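Local atomic coordinates of jasmonate-induced oxygenase 2 (PDB entry 6LSV), a protein that oxidises the plant hormone jasmonate to 12-hydroxyjasmonate, using iron, 2-oxoglutarate and molecular oxygen. Residues E2-I7 against V127-S132; V81-K86 against H261-N266; K174-I179 against M233-P238. All coordinates share one frame; numbering follows the deposited sequence.

Interaction 1 (E2-I7 against V127-S132); sequences EWPEPI and VEKGAS
E5 sets its carboxylate beside the backbone carbonyl of K129, and its OE2 is gripped by two arginines, R24 and R124, through salt bridges. The contact lays the N-terminal extension, ahead of helix 10-15, on the loop between strands 120-122 and 137-144 at the edge of the jelly-roll (double-stranded beta-helix) sheet. The same guanidinium groups also serve the loop: R124 donates to E128 O and R24 to A131 O, which ties the E5 acid indirectly to that backbone. With CG between the backbone N and the carbonyl carbon (chi1 40°) and an extended chain beyond, E5 brings its acid to the K129 carbonyl. The two positive partners would be expected to stabilise the ionised acid.

P4 makes the broadest contact of the N-terminal segment. CG and CD of its ring lie against the V127 carbonyl, P4 CG 3.2 Å from V127 O, while P4 CB meets K129 CB at 3.6 Å. The lysine then leads its amine away. W3 NE1 is bonded to N113 O, and the W3 side chain is about 8 Å from the bound jasmonate. Its indole comes obliquely to V127, with W3 CE3 4.2 Å from V127 CG1.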
loop_
_atom_site.group_PDB
_atom_site.type_symbol
_atom_site.label_atom_id
_atom_site.label_comp_id
_atom_site.label_asym_id
_atom_site.label_seq_id
_atom_site.Cartn_x
_atom_site.Cartn_y
_atom_site.Cartn_z
ATOM N N GLU A 2 6.711 -21.535 6.235
ATOM C CA GLU A 2 5.668 -22.239 5.506
ATOM C C GLU A 2 4.297 -21.724 5.921
ATOM O O GLU A 2 4.111 -21.214 7.031
ATOM C CB GLU A 2 5.756 -23.746 5.743
ATOM C CG GLU A 2 5.828 -24.131 7.204
ATOM C CD GLU A 2 5.198 -25.479 7.467
ATOM O OE1 GLU A 2 5.362 -26.358 6.595
ATOM O OE2 GLU A 2 4.556 -25.667 8.525
ATOM N N TRP A 3 3.341 -21.861 5.008
ATOM C CA TRP A 3 1.955 -21.511 5.257
ATOM C C TRP A 3 1.262 -22.612 6.061
ATOM O O TRP A 3 1.598 -23.792 5.929
ATOM C CB TRP A 3 1.222 -21.297 3.937
ATOM C CG TRP A 3 1.913 -20.355 2.999
ATOM C CD1 TRP A 3 2.600 -20.682 1.863
ATOM C CD2 TRP A 3 1.960 -18.926 3.097
ATOM N NE1 TRP A 3 3.081 -19.546 1.256
ATOM C CE2 TRP A 3 2.704 -18.455 1.994
ATOM C CE3 TRP A 3 1.452 -18.000 4.013
ATOM C CZ2 TRP A 3 2.951 -17.102 1.784
ATOM C CZ3 TRP A 3 1.700 -16.656 3.802
ATOM C CH2 TRP A 3 2.442 -16.221 2.696
ATOM N N PRO A 4 0.286 -22.254 6.902
ATOM C CA PRO A 4 -0.426 -23.284 7.676
ATOM C C PRO A 4 -1.264 -24.219 6.822
ATOM O O PRO A 4 -1.689 -25.270 7.320
ATOM C CB PRO A 4 -1.309 -22.462 8.625
ATOM C CG PRO A 4 -1.497 -21.158 7.922
ATOM C CD PRO A 4 -0.200 -20.898 7.210
ATOM N N GLU A 5 -1.493 -23.883 5.556
ATOM C CA GLU A 5 -2.378 -24.629 4.674
ATOM C C GLU A 5 -2.012 -24.279 3.240
ATOM O O GLU A 5 -1.395 -23.235 2.996
ATOM C CB GLU A 5 -3.849 -24.290 4.957
ATOM C CG GLU A 5 -4.072 -22.819 5.241
ATOM C CD GLU A 5 -5.483 -22.516 5.687
ATOM O OE1 GLU A 5 -6.270 -23.468 5.874
ATOM O OE2 GLU A 5 -5.806 -21.320 5.843
ATOM N N PRO A 6 -2.362 -25.127 2.271
ATOM C CA PRO A 6 -2.021 -24.813 0.877
ATOM C C PRO A 6 -2.759 -23.576 0.389
ATOM O O PRO A 6 -3.866 -23.263 0.836
ATOM C CB PRO A 6 -2.456 -26.066 0.104
ATOM C CG PRO A 6 -3.405 -26.773 0.996
ATOM C CD PRO A 6 -3.000 -26.448 2.401
ATOM N N ILE A 7 -2.126 -22.868 -0.541
ATOM C CA ILE A 7 -2.637 -21.593 -1.032
ATOM C C ILE A 7 -3.620 -21.847 -2.166
ATOM O O ILE A 7 -3.326 -22.596 -3.104
ATOM C CB ILE A 7 -1.490 -20.682 -1.502
ATOM C CG1 ILE A 7 -0.991 -19.786 -0.366
ATOM C CG2 ILE A 7 -1.962 -19.782 -2.611
ATOM C CD1 ILE A 7 -0.640 -20.515 0.889
ATOM N N VAL A 127 -0.445 -15.783 8.699
ATOM C CA VAL A 127 -0.177 -17.214 8.779
ATOM C C VAL A 127 -1.118 -17.913 9.755
ATOM O O VAL A 127 -0.805 -19.006 10.241
ATOM C CB VAL A 127 1.295 -17.466 9.160
ATOM C CG1 VAL A 127 2.216 -16.974 8.058
ATOM C CG2 VAL A 127 1.633 -16.785 10.479
ATOM N N GLU A 128 -2.267 -17.299 10.049
ATOM C CA GLU A 128 -3.283 -17.948 10.870
ATOM C C GLU A 128 -4.034 -18.982 10.031
ATOM O O GLU A 128 -4.456 -18.690 8.905
ATOM C CB GLU A 128 -4.248 -16.915 11.450
ATOM C CG GLU A 128 -4.861 -17.285 12.819
ATOM C CD GLU A 128 -3.830 -17.746 13.857
ATOM O OE1 GLU A 128 -3.456 -18.944 13.883
ATOM O OE2 GLU A 128 -3.382 -16.890 14.651
ATOM N N LYS A 129 -4.194 -20.198 10.575
ATOM C CA LYS A 129 -4.691 -21.300 9.754
ATOM C C LYS A 129 -6.180 -21.185 9.443
ATOM O O LYS A 129 -6.614 -21.590 8.360
ATOM C CB LYS A 129 -4.420 -22.642 10.420
ATOM C CG LYS A 129 -4.613 -23.805 9.449
ATOM C CD LYS A 129 -4.872 -25.130 10.129
ATOM C CE LYS A 129 -6.062 -25.858 9.513
ATOM N NZ LYS A 129 -6.780 -26.687 10.523
ATOM N N GLY A 130 -6.983 -20.683 10.366
ATOM C CA GLY A 130 -8.380 -20.600 10.000
ATOM C C GLY A 130 -8.824 -19.263 9.461
ATOM O O GLY A 130 -10.012 -19.090 9.172
ATOM N N ALA A 131 -7.891 -18.327 9.289
ATOM C CA ALA A 131 -8.230 -16.926 9.077
ATOM C C ALA A 131 -9.072 -16.724 7.823
ATOM O O ALA A 131 -8.894 -17.410 6.812
ATOM C CB ALA A 131 -6.952 -16.091 8.980
ATOM N N SER A 132 -10.000 -15.770 7.898
ATOM C CA SER A 132 -10.719 -15.340 6.709
ATOM C C SER A 132 -9.739 -14.806 5.672
ATOM O O SER A 132 -8.693 -14.242 6.005
ATOM C CB SER A 132 -11.748 -14.268 7.061
ATOM O OG SER A 132 -12.828 -14.275 6.141
#

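Interaction 2 (V81-K86 against H261-N266); sequences VNHGVK and HAFIVN
The imidazole of H83 carries F263 on one face: F263 CD2 stands 3.5 Å above the plane of the H83 ring, over its centre. At the edge of the same ring lie V85 N, H261 C and A262 CA, and V85 CB meets the F263 ring in its own plane. The planes of H83 and F263 are inclined by 46°, an oblique aromatic pair. In the jelly-roll sheet this joins the loop after strand 77-81 to the start of its antiparallel neighbour, strand 263-267.

One hydrogen bond fixes the imidazole further. H83 NE2 donates to H261 O over 2.7 Å, bent at 142°, with the oxygen somewhat out of the ring plane. On the other nitrogen, V85 N gives a weak bond to H83 ND1, consistent with a neutral ring protonated at NE2. A water accepts from N82 N and donates weakly to that same H261 carbonyl, so two groups share one acceptor. M90 of helix 87-102 also packs on H83, V85 and F263, and H261 NE2 is bonded to D91.

Nearer the sheet, V81 turns CG1 anti to its carbonyl carbon (chi1 -55°), and V81 CG1 meets A262 CB at 3.7 Å.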
loop_
_atom_site.group_PDB
_atom_site.type_symbol
_atom_site.label_atom_id
_atom_site.label_comp_id
_atom_site.label_asym_id
_atom_site.label_seq_id
_atom_site.Cartn_x
_atom_site.Cartn_y
_atom_site.Cartn_z
ATOM N N VAL A 81 -1.510 15.401 -9.056
ATOM C CA VAL A 81 -1.405 15.429 -10.507
ATOM C C VAL A 81 -0.161 16.229 -10.872
ATOM O O VAL A 81 0.404 16.950 -10.047
ATOM C CB VAL A 81 -2.657 16.035 -11.180
ATOM C CG1 VAL A 81 -3.915 15.308 -10.736
ATOM C CG2 VAL A 81 -2.761 17.510 -10.860
ATOM N N ASN A 82 0.260 16.097 -12.130
ATOM C CA ASN A 82 1.427 16.807 -12.659
ATOM C C ASN A 82 2.649 16.572 -11.773
ATOM O O ASN A 82 3.237 17.498 -11.210
ATOM C CB ASN A 82 1.142 18.305 -12.797
ATOM C CG ASN A 82 0.053 18.600 -13.802
ATOM O OD1 ASN A 82 -0.108 17.885 -14.791
ATOM N ND2 ASN A 82 -0.712 19.655 -13.549
ATOM N N HIS A 83 3.026 15.299 -11.665
ATOM C CA HIS A 83 3.979 14.843 -10.663
ATOM C C HIS A 83 5.312 14.401 -11.258
ATOM O O HIS A 83 6.172 13.904 -10.523
ATOM C CB HIS A 83 3.354 13.705 -9.857
ATOM C CG HIS A 83 2.462 12.817 -10.668
ATOM N ND1 HIS A 83 2.916 12.097 -11.752
ATOM C CD2 HIS A 83 1.141 12.540 -10.558
ATOM C CE1 HIS A 83 1.915 11.411 -12.273
ATOM N NE2 HIS A 83 0.826 11.662 -11.568
ATOM N N GLY A 84 5.506 14.563 -12.564
ATOM C CA GLY A 84 6.763 14.219 -13.191
ATOM C C GLY A 84 6.882 12.790 -13.673
ATOM O O GLY A 84 7.937 12.423 -14.207
ATOM N N VAL A 85 5.851 11.970 -13.497
ATOM C CA VAL A 85 5.840 10.599 -13.993
ATOM C C VAL A 85 5.026 10.563 -15.277
ATOM O O VAL A 85 3.945 11.162 -15.362
ATOM C CB VAL A 85 5.273 9.625 -12.942
ATOM C CG1 VAL A 85 5.378 8.189 -13.436
ATOM C CG2 VAL A 85 6.012 9.788 -11.626
ATOM N N LYS A 86 5.545 9.872 -16.280
ATOM C CA LYS A 86 4.919 9.892 -17.593
ATOM C C LYS A 86 3.598 9.134 -17.547
ATOM O O LYS A 86 3.553 8.012 -17.031
ATOM C CB LYS A 86 5.845 9.280 -18.644
ATOM C CG LYS A 86 6.861 10.244 -19.254
ATOM C CD LYS A 86 7.766 10.885 -18.204
ATOM C CE LYS A 86 8.173 12.297 -18.606
ATOM N NZ LYS A 86 8.807 13.033 -17.478
ATOM N N HIS A 261 -4.331 9.478 -14.357
ATOM C CA HIS A 261 -2.878 9.658 -14.293
ATOM C C HIS A 261 -2.441 10.459 -13.077
ATOM O O HIS A 261 -1.370 11.074 -13.078
ATOM C CB HIS A 261 -2.345 10.290 -15.575
ATOM C CG HIS A 261 -2.665 9.494 -16.797
ATOM N ND1 HIS A 261 -3.608 9.891 -17.719
ATOM C CD2 HIS A 261 -2.195 8.300 -17.228
ATOM C CE1 HIS A 261 -3.689 8.987 -18.678
ATOM N NE2 HIS A 261 -2.841 8.011 -18.404
ATOM N N ALA A 262 -3.262 10.453 -12.039
ATOM C CA ALA A 262 -2.871 10.914 -10.721
ATOM C C ALA A 262 -2.471 9.719 -9.860
ATOM O O ALA A 262 -2.840 8.572 -10.132
ATOM C CB ALA A 262 -4.012 11.688 -10.054
ATOM N N PHE A 263 -1.691 10.001 -8.824
ATOM C CA PHE A 263 -1.408 9.041 -7.771
ATOM C C PHE A 263 -2.184 9.424 -6.521
ATOM O O PHE A 263 -2.620 10.567 -6.357
ATOM C CB PHE A 263 0.086 8.987 -7.435
ATOM C CG PHE A 263 0.934 8.382 -8.509
ATOM C CD1 PHE A 263 0.877 7.022 -8.773
ATOM C CD2 PHE A 263 1.815 9.168 -9.234
ATOM C CE1 PHE A 263 1.670 6.461 -9.749
ATOM C CE2 PHE A 263 2.612 8.613 -10.216
ATOM C CZ PHE A 263 2.542 7.256 -10.471
ATOM N N ILE A 264 -2.355 8.454 -5.634
ATOM C CA ILE A 264 -2.828 8.708 -4.282
ATOM C C ILE A 264 -1.659 8.465 -3.344
ATOM O O ILE A 264 -1.019 7.406 -3.399
ATOM C CB ILE A 264 -4.040 7.833 -3.920
ATOM C CG1 ILE A 264 -5.278 8.315 -4.681
ATOM C CG2 ILE A 264 -4.294 7.876 -2.420
ATOM C CD1 ILE A 264 -6.390 7.297 -4.764
ATOM N N VAL A 265 -1.351 9.460 -2.522
ATOM C CA VAL A 265 -0.257 9.384 -1.563
ATOM C C VAL A 265 -0.857 9.016 -0.216
ATOM O O VAL A 265 -1.689 9.755 0.324
ATOM C CB VAL A 265 0.520 10.709 -1.493
ATOM C CG1 VAL A 265 1.732 10.580 -0.588
ATOM C CG2 VAL A 265 0.941 11.147 -2.887
ATOM N N ASN A 266 -0.458 7.868 0.319
ATOM C CA ASN A 266 -0.949 7.392 1.604
ATOM C C ASN A 266 0.112 7.625 2.668
ATOM O O ASN A 266 1.266 7.220 2.497
ATOM C CB ASN A 266 -1.302 5.904 1.549
ATOM C CG ASN A 266 -2.608 5.635 0.829
ATOM O OD1 ASN A 266 -3.402 6.545 0.594
ATOM N ND2 ASN A 266 -2.843 4.373 0.484
HETATM O O HOH W 1 -0.820 14.349 -14.112
#

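Interaction 3 (K174-I179 against M233-P238); sequences KLSGRI and MTILLP. With AKG (2-oxoglutaric acid), chain C.
A single methyl of I235, CD1, is met by three side chains of one helix, and one of these, S176, meets it with its hydroxyl oxygen. L175 CD2 lies 4.0 Å from I235 CD1, I179 CD1 is more distant, and S176 OG lies beside the methyl, 3.2 Å from I235 CD1. The serine's polar need is met within its own helix, because S176 OG is hydrogen-bonded to L172 O. The contact packs helix 161-186 against strand 233-237 on one side of the jelly-roll sheet, and every touching residue is buried. The axes of segments 174-179 and 233-237 come within 10.1 Å at 128°, so the chains run more nearly opposite than alike.

M233 is the second residue that the strand sends to the helix. Its CG sits between the backbone N and carbonyl carbon, and the bend at chi3 (-73°) carries the terminal methyl back to I179. There M233 CE lies 3.8 Å from I179 CG2 and 3.9 Å from I179 CD1, with SD close to the first of these methyls. The two side chains cross obliquely. F299 and Y301 of the adjacent strand 294-302 also pack on S176.

T234, L236 and P238 connect the strand to the active site. T234 OG1 is hydrogen-bonded to OD2 of the iron ligand D229, a second-shell contact that would steady the carboxylate. L236 lines the 2-oxoglutarate pocket, as does P238, whose CB is 3.9 Å from O3 of the cosubstrate. L236 CD1 and CD2 each lie 3.7 Å from C4 of 2-oxoglutarate.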
loop_
_atom_site.group_PDB
_atom_site.type_symbol
_atom_site.label_atom_id
_atom_site.label_comp_id
_atom_site.label_asym_id
_atom_site.label_seq_id
_atom_site.Cartn_x
_atom_site.Cartn_y
_atom_site.Cartn_z
ATOM N N LYS A 174 12.020 8.846 -6.977
ATOM C CA LYS A 174 12.258 10.279 -7.132
ATOM C C LYS A 174 11.069 11.092 -6.633
ATOM O O LYS A 174 11.237 12.098 -5.934
ATOM C CB LYS A 174 12.545 10.609 -8.599
ATOM C CG LYS A 174 13.894 10.138 -9.110
ATOM C CD LYS A 174 14.075 10.485 -10.580
ATOM C CE LYS A 174 15.265 9.752 -11.181
ATOM N NZ LYS A 174 14.983 9.250 -12.557
ATOM N N LEU A 175 9.857 10.678 -7.004
ATOM C CA LEU A 175 8.662 11.393 -6.573
ATOM C C LEU A 175 8.519 11.365 -5.056
ATOM O O LEU A 175 8.115 12.360 -4.445
ATOM C CB LEU A 175 7.429 10.786 -7.247
ATOM C CG LEU A 175 6.043 11.200 -6.747
ATOM C CD1 LEU A 175 5.843 12.712 -6.857
ATOM C CD2 LEU A 175 4.958 10.446 -7.506
ATOM N N SER A 176 8.853 10.234 -4.427
ATOM C CA SER A 176 8.739 10.149 -2.976
ATOM C C SER A 176 9.662 11.149 -2.291
ATOM O O SER A 176 9.262 11.804 -1.321
ATOM C CB SER A 176 9.039 8.729 -2.494
ATOM O OG SER A 176 8.352 7.751 -3.256
ATOM N N GLY A 177 10.897 11.282 -2.781
ATOM C CA GLY A 177 11.825 12.219 -2.169
ATOM C C GLY A 177 11.300 13.641 -2.167
ATOM O O GLY A 177 11.454 14.370 -1.184
ATOM N N ARG A 178 10.659 14.048 -3.265
ATOM C CA ARG A 178 10.052 15.373 -3.326
ATOM C C ARG A 178 8.856 15.478 -2.386
ATOM O O ARG A 178 8.660 16.511 -1.735
ATOM C CB ARG A 178 9.639 15.691 -4.765
ATOM C CG ARG A 178 10.811 16.133 -5.646
ATOM C CD ARG A 178 10.880 15.361 -6.958
ATOM N NE ARG A 178 11.903 15.905 -7.853
ATOM C CZ ARG A 178 13.200 15.602 -7.793
ATOM N NH1 ARG A 178 13.643 14.738 -6.886
ATOM N NH2 ARG A 178 14.054 16.156 -8.645
ATOM N N ILE A 179 8.041 14.423 -2.305
ATOM C CA ILE A 179 6.891 14.430 -1.404
ATOM C C ILE A 179 7.351 14.472 0.049
ATOM O O ILE A 179 6.720 15.112 0.900
ATOM C CB ILE A 179 5.994 13.208 -1.680
ATOM C CG1 ILE A 179 5.336 13.320 -3.054
ATOM C CG2 ILE A 179 4.944 13.055 -0.586
ATOM C CD1 ILE A 179 4.466 12.122 -3.406
ATOM N N MET A 233 5.418 5.869 3.515
ATOM C CA MET A 233 4.316 6.350 2.698
ATOM C C MET A 233 4.099 5.392 1.539
ATOM O O MET A 233 5.019 4.691 1.106
ATOM C CB MET A 233 4.557 7.768 2.156
ATOM C CG MET A 233 5.929 8.000 1.554
ATOM S SD MET A 233 6.041 9.596 0.716
ATOM C CE MET A 233 5.062 9.278 -0.749
ATOM N N THR A 234 2.865 5.360 1.047
ATOM C CA THR A 234 2.499 4.555 -0.107
ATOM C C THR A 234 2.110 5.472 -1.257
ATOM O O THR A 234 1.329 6.412 -1.072
ATOM C CB THR A 234 1.341 3.607 0.219
ATOM O OG1 THR A 234 1.662 2.834 1.383
ATOM C CG2 THR A 234 1.073 2.665 -0.951
ATOM N N ILE A 235 2.666 5.206 -2.431
ATOM C CA ILE A 235 2.221 5.836 -3.666
ATOM C C ILE A 235 1.379 4.800 -4.397
ATOM O O ILE A 235 1.896 3.777 -4.860
ATOM C CB ILE A 235 3.400 6.334 -4.516
ATOM C CG1 ILE A 235 4.172 7.417 -3.759
ATOM C CG2 ILE A 235 2.909 6.901 -5.841
ATOM C CD1 ILE A 235 5.410 7.900 -4.472
ATOM N N LEU A 236 0.076 5.052 -4.477
ATOM C CA LEU A 236 -0.897 4.087 -4.971
ATOM C C LEU A 236 -1.376 4.502 -6.355
ATOM O O LEU A 236 -1.820 5.640 -6.549
ATOM C CB LEU A 236 -2.082 3.984 -4.005
ATOM C CG LEU A 236 -3.277 3.077 -4.309
ATOM C CD1 LEU A 236 -2.843 1.635 -4.515
ATOM C CD2 LEU A 236 -4.294 3.169 -3.177
ATOM N N LEU A 237 -1.280 3.581 -7.315
ATOM C CA LEU A 237 -1.863 3.769 -8.640
ATOM C C LEU A 237 -3.095 2.881 -8.727
ATOM O O LEU A 237 -2.994 1.701 -9.090
ATOM C CB LEU A 237 -0.867 3.433 -9.751
ATOM C CG LEU A 237 -1.394 3.651 -11.172
ATOM C CD1 LEU A 237 -2.056 5.018 -11.294
ATOM C CD2 LEU A 237 -0.282 3.501 -12.202
ATOM N N PRO A 238 -4.273 3.385 -8.385
ATOM C CA PRO A 238 -5.470 2.546 -8.420
ATOM C C PRO A 238 -5.934 2.309 -9.847
ATOM O O PRO A 238 -5.566 3.025 -10.779
ATOM C CB PRO A 238 -6.501 3.360 -7.628
ATOM C CG PRO A 238 -6.059 4.774 -7.778
ATOM C CD PRO A 238 -4.562 4.763 -7.946
HETATM C C1 AKG C . -2.777 -1.627 -1.086
HETATM O O1 AKG C . -2.073 -0.733 -0.551
HETATM O O2 AKG C . -2.288 -2.779 -1.251
HETATM C C2 AKG C . -4.217 -1.306 -1.500
HETATM O O5 AKG C . -4.992 -0.986 -0.662
HETATM C C3 AKG C . -4.685 -1.384 -2.960
HETATM C C4 AKG C . -5.690 -0.261 -3.227
HETATM C C5 AKG C . -6.508 -0.542 -4.490
HETATM O O3 AKG C . -6.966 0.402 -5.186
HETATM O O4 AKG C . -6.725 -1.731 -4.831
#

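Overall arrangement
From the N terminus, segment 2-7 waits for 127-132 to close interaction 1, tying the N-terminal extension to a surface loop. Before that the chain has passed through 81-86, whose partner 261-266 comes much later, so interactions 1 and 2 cross; interaction 2 joins the loop after strand 77-81 to strand 263-267. Interaction 3, which sets helix 161-186 on strand 233-237, opens after interaction 1 has closed and nests within the loop of interaction 2. Interactions 2 and 3 adjoin, their centres about 8 Å apart: their strands are neighbours in the main sheet, and F263 packs on I235. Interaction 1 lies on the opposite side of the chain's centre, 32 to 36 Å away between centres.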